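Local coordinates for protein ERPC (Borrelia burgdorferi, PDB 4BXM) that probably binds complement regulator factor H at the spirochaete's outer surface, as a lipoprotein of the complement-acquiring Erp family, at residues K118-D123 against V142-I147. Residues are numbered along the deposited sequence; the frame is centred on the assembly and turned at random.
Sequences KIEKID and VVEYAI
E120 and E144 bring their carboxylates together over the strand that separates them, OE2 of E120 lying 3.7 Å from OE2 of E144. The two extended side chains cross at about a right angle, yet their carboxylate planes are nearly parallel, 13° apart. One water reconciles the like charges: it donates to OE2 of E120 at 2.8 Å and to OE2 of E144 at 2.7 Å, spending one proton on each. Such closeness might favour protonation of one carboxylate, but this water and the hydrogen bond between E120 OE2 and T129 OG1 could ease the repulsion. K118 NZ, 6.6 Å from E144 OE2, could add at most a weak long-range attraction, and K29 forms a long, weak ion pair with E144 OE1. E144 sends CG away from its backbone N (chi1 -168°) and continues extended, carrying its carboxylate out to the water. Beside this polar pair, I122 reaches through CD1 to the CB of A146, 4.1 Å away, a slight apolar touch. I122, E144 and A146 all touch W35 of strand 35-45. This is side-chain packing on one sheet face across strand 125-134, whose T129 also touches E144. That strand runs between 114-122 and 142-148, hydrogen-bonded through its backbone to K118 and E120 on one flank and to V143 on the other, while strand 21-29 pairs with the far edge of 142-148.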
ATOM      1  N   LYS A 118       9.850  -5.991   2.566  1.00 25.21           N
ATOM      2  CA  LYS A 118      11.118  -6.082   3.259  1.00 27.89           C
ATOM      3  C   LYS A 118      10.911  -5.246   4.549  1.00 28.90           C
ATOM      4  O   LYS A 118      10.283  -4.199   4.512  1.00 27.38           O
ATOM      5  CB  LYS A 118      12.288  -5.389   2.465  1.00 32.24           C
ATOM      6  CG  LYS A 118      12.552  -5.841   1.019  1.00 32.92           C
ATOM      7  CD  LYS A 118      13.742  -5.135   0.405  1.00 33.21           C
ATOM      8  CE  LYS A 118      13.694  -5.156  -1.119  1.00 38.18           C
ATOM      9  NZ  LYS A 118      15.020  -4.863  -1.743  1.00 40.43           N
ATOM     10  N   ILE A 119      11.550  -5.663   5.647  1.00 30.42           N
ATOM     11  CA  ILE A 119      11.610  -4.841   6.878  1.00 30.83           C
ATOM     12  C   ILE A 119      12.903  -4.013   6.786  1.00 31.21           C
ATOM     13  O   ILE A 119      13.994  -4.565   6.635  1.00 30.27           O
ATOM     14  CB  ILE A 119      11.523  -5.733   8.145  1.00 29.68           C
ATOM     15  CG1 ILE A 119      10.149  -6.413   8.195  1.00 27.51           C
ATOM     16  CG2 ILE A 119      11.687  -4.886   9.410  1.00 30.26           C
ATOM     17  CD1 ILE A 119      10.041  -7.557   9.168  1.00 27.53           C
ATOM     18  N   GLU A 120      12.762  -2.703   6.741  1.00 32.40           N
ATOM     19  CA  GLU A 120      13.908  -1.797   6.720  1.00 37.41           C
ATOM     20  C   GLU A 120      13.777  -0.699   7.780  1.00 42.25           C
ATOM     21  O   GLU A 120      12.680  -0.298   8.146  1.00 47.62           O
ATOM     22  CB  GLU A 120      14.064  -1.173   5.340  1.00 38.41           C
ATOM     23  CG  GLU A 120      14.338  -2.211   4.274  1.00 37.59           C
ATOM     24  CD  GLU A 120      14.773  -1.622   2.971  1.00 44.54           C
ATOM     25  OE1 GLU A 120      15.997  -1.364   2.823  1.00 39.00           O
ATOM     26  OE2 GLU A 120      13.876  -1.423   2.103  1.00 45.75           O
ATOM     27  N   LYS A 121      14.914  -0.228   8.250  1.00 42.21           N
ATOM     28  CA  LYS A 121      15.017   0.863   9.236  1.00 43.23           C
ATOM     29  C   LYS A 121      15.077   2.213   8.574  1.00 45.26           C
ATOM     30  O   LYS A 121      15.822   2.394   7.639  1.00 60.41           O
ATOM     31  CB  LYS A 121      16.282   0.695  10.023  1.00 47.11           C
ATOM     32  CG  LYS A 121      16.182  -0.302  11.153  1.00 54.66           C
ATOM     33  CD  LYS A 121      17.201   0.003  12.260  1.00 59.24           C
ATOM     34  CE  LYS A 121      16.730  -0.448  13.639  1.00 63.16           C
ATOM     35  NZ  LYS A 121      16.293  -1.869  13.650  1.00 65.65           N
ATOM     36  N   ILE A 122      14.277   3.163   9.021  1.00 44.01           N
ATOM     37  CA  ILE A 122      14.395   4.536   8.560  1.00 48.94           C
ATOM     38  C   ILE A 122      14.382   5.404   9.823  1.00 53.08           C
ATOM     39  O   ILE A 122      13.362   5.431  10.545  1.00 44.69           O
ATOM     40  CB  ILE A 122      13.208   4.987   7.708  1.00 45.80           C
ATOM     41  CG1 ILE A 122      12.832   3.950   6.645  1.00 49.65           C
ATOM     42  CG2 ILE A 122      13.531   6.301   7.018  1.00 46.90           C
ATOM     43  CD1 ILE A 122      11.595   4.341   5.844  1.00 44.29           C
ATOM     44  N   ASP A 123      15.494   6.110  10.089  1.00 59.66           N
ATOM     45  CA  ASP A 123      15.606   6.998  11.283  1.00 57.64           C
ATOM     46  C   ASP A 123      15.277   6.186  12.513  1.00 51.79           C
ATOM     47  O   ASP A 123      14.458   6.567  13.344  1.00 47.05           O
ATOM     48  CB  ASP A 123      14.635   8.189  11.208  1.00 64.79           C
ATOM     49  CG  ASP A 123      14.918   9.112  10.029  1.00 63.74           C
ATOM     50  OD1 ASP A 123      16.059   9.065   9.511  1.00 58.23           O
ATOM     51  OD2 ASP A 123      13.993   9.867   9.614  1.00 63.84           O
ATOM     52  N   VAL A 142      10.862   3.178 -10.508  1.00 39.71           N
ATOM     53  CA  VAL A 142       9.689   2.771  -9.762  1.00 41.41           C
ATOM     54  C   VAL A 142       9.604   3.420  -8.382  1.00 37.88           C
ATOM     55  O   VAL A 142      10.586   3.626  -7.741  1.00 40.82           O
ATOM     56  CB  VAL A 142       9.622   1.256  -9.614  1.00 41.93           C
ATOM     57  CG1 VAL A 142       9.888   0.584 -10.973  1.00 45.11           C
ATOM     58  CG2 VAL A 142      10.627   0.811  -8.576  1.00 45.77           C
ATOM     59  N   VAL A 143       8.384   3.671  -7.958  1.00 35.22           N
ATOM     60  CA  VAL A 143       8.037   4.232  -6.649  1.00 37.47           C
ATOM     61  C   VAL A 143       8.274   3.197  -5.545  1.00 34.49           C
ATOM     62  O   VAL A 143       8.156   1.957  -5.733  1.00 34.96           O
ATOM     63  CB  VAL A 143       6.547   4.674  -6.733  1.00 40.08           C
ATOM     64  CG1 VAL A 143       5.689   3.439  -6.502  1.00 43.92           C
ATOM     65  CG2 VAL A 143       6.156   5.765  -5.753  1.00 41.73           C
ATOM     66  N   GLU A 144       8.621   3.663  -4.373  1.00 35.25           N
ATOM     67  CA  GLU A 144       8.795   2.760  -3.262  1.00 30.34           C
ATOM     68  C   GLU A 144       7.931   3.266  -2.117  1.00 31.88           C
ATOM     69  O   GLU A 144       7.772   4.476  -1.946  1.00 29.18           O
ATOM     70  CB  GLU A 144      10.255   2.688  -2.857  1.00 31.94           C
ATOM     71  CG  GLU A 144      10.578   1.552  -1.882  1.00 34.98           C
ATOM     72  CD  GLU A 144      11.992   1.616  -1.321  1.00 40.78           C
ATOM     73  OE1 GLU A 144      12.828   2.289  -1.972  1.00 40.77           O
ATOM     74  OE2 GLU A 144      12.278   0.990  -0.249  1.00 38.76           O
ATOM     75  N   TYR A 145       7.381   2.359  -1.325  1.00 26.18           N
ATOM     76  CA  TYR A 145       6.444   2.759  -0.305  1.00 26.29           C
ATOM     77  C   TYR A 145       6.970   2.249   1.011  1.00 27.14           C
ATOM     78  O   TYR A 145       7.616   1.228   1.048  1.00 27.83           O
ATOM     79  CB  TYR A 145       4.989   2.237  -0.539  1.00 23.93           C
ATOM     80  CG  TYR A 145       4.291   2.903  -1.681  1.00 25.29           C
ATOM     81  CD1 TYR A 145       3.624   4.099  -1.498  1.00 24.51           C
ATOM     82  CD2 TYR A 145       4.280   2.347  -2.935  1.00 23.80           C
ATOM     83  CE1 TYR A 145       3.014   4.752  -2.556  1.00 25.24           C
ATOM     84  CE2 TYR A 145       3.618   2.952  -3.967  1.00 22.83           C
ATOM     85  CZ  TYR A 145       2.977   4.157  -3.782  1.00 23.02           C
ATOM     86  OH  TYR A 145       2.364   4.860  -4.807  1.00 22.93           O
ATOM     87  N   ALA A 146       6.619   2.944   2.097  1.00 29.01           N
ATOM     88  CA  ALA A 146       6.896   2.450   3.460  1.00 30.46           C
ATOM     89  C   ALA A 146       5.802   2.759   4.457  1.00 27.31           C
ATOM     90  O   ALA A 146       5.094   3.796   4.392  1.00 26.76           O
ATOM     91  CB  ALA A 146       8.239   2.974   3.965  1.00 31.30           C
ATOM     92  N   ILE A 147       5.656   1.821   5.370  1.00 26.65           N
ATOM     93  CA  ILE A 147       4.607   1.875   6.388  1.00 28.46           C
ATOM     94  C   ILE A 147       5.203   1.389   7.689  1.00 24.55           C
ATOM     95  O   ILE A 147       5.825   0.337   7.739  1.00 25.41           O
ATOM     96  CB  ILE A 147       3.413   0.909   6.093  1.00 25.31           C
ATOM     97  CG1 ILE A 147       2.656   1.370   4.868  1.00 28.65           C
ATOM     98  CG2 ILE A 147       2.503   0.880   7.298  1.00 29.50           C
ATOM     99  CD1 ILE A 147       1.814   0.337   4.141  1.00 29.28           C
TER
HETATM  100  O   HOH W   1      14.498   1.213   1.284  1.00 48.12           O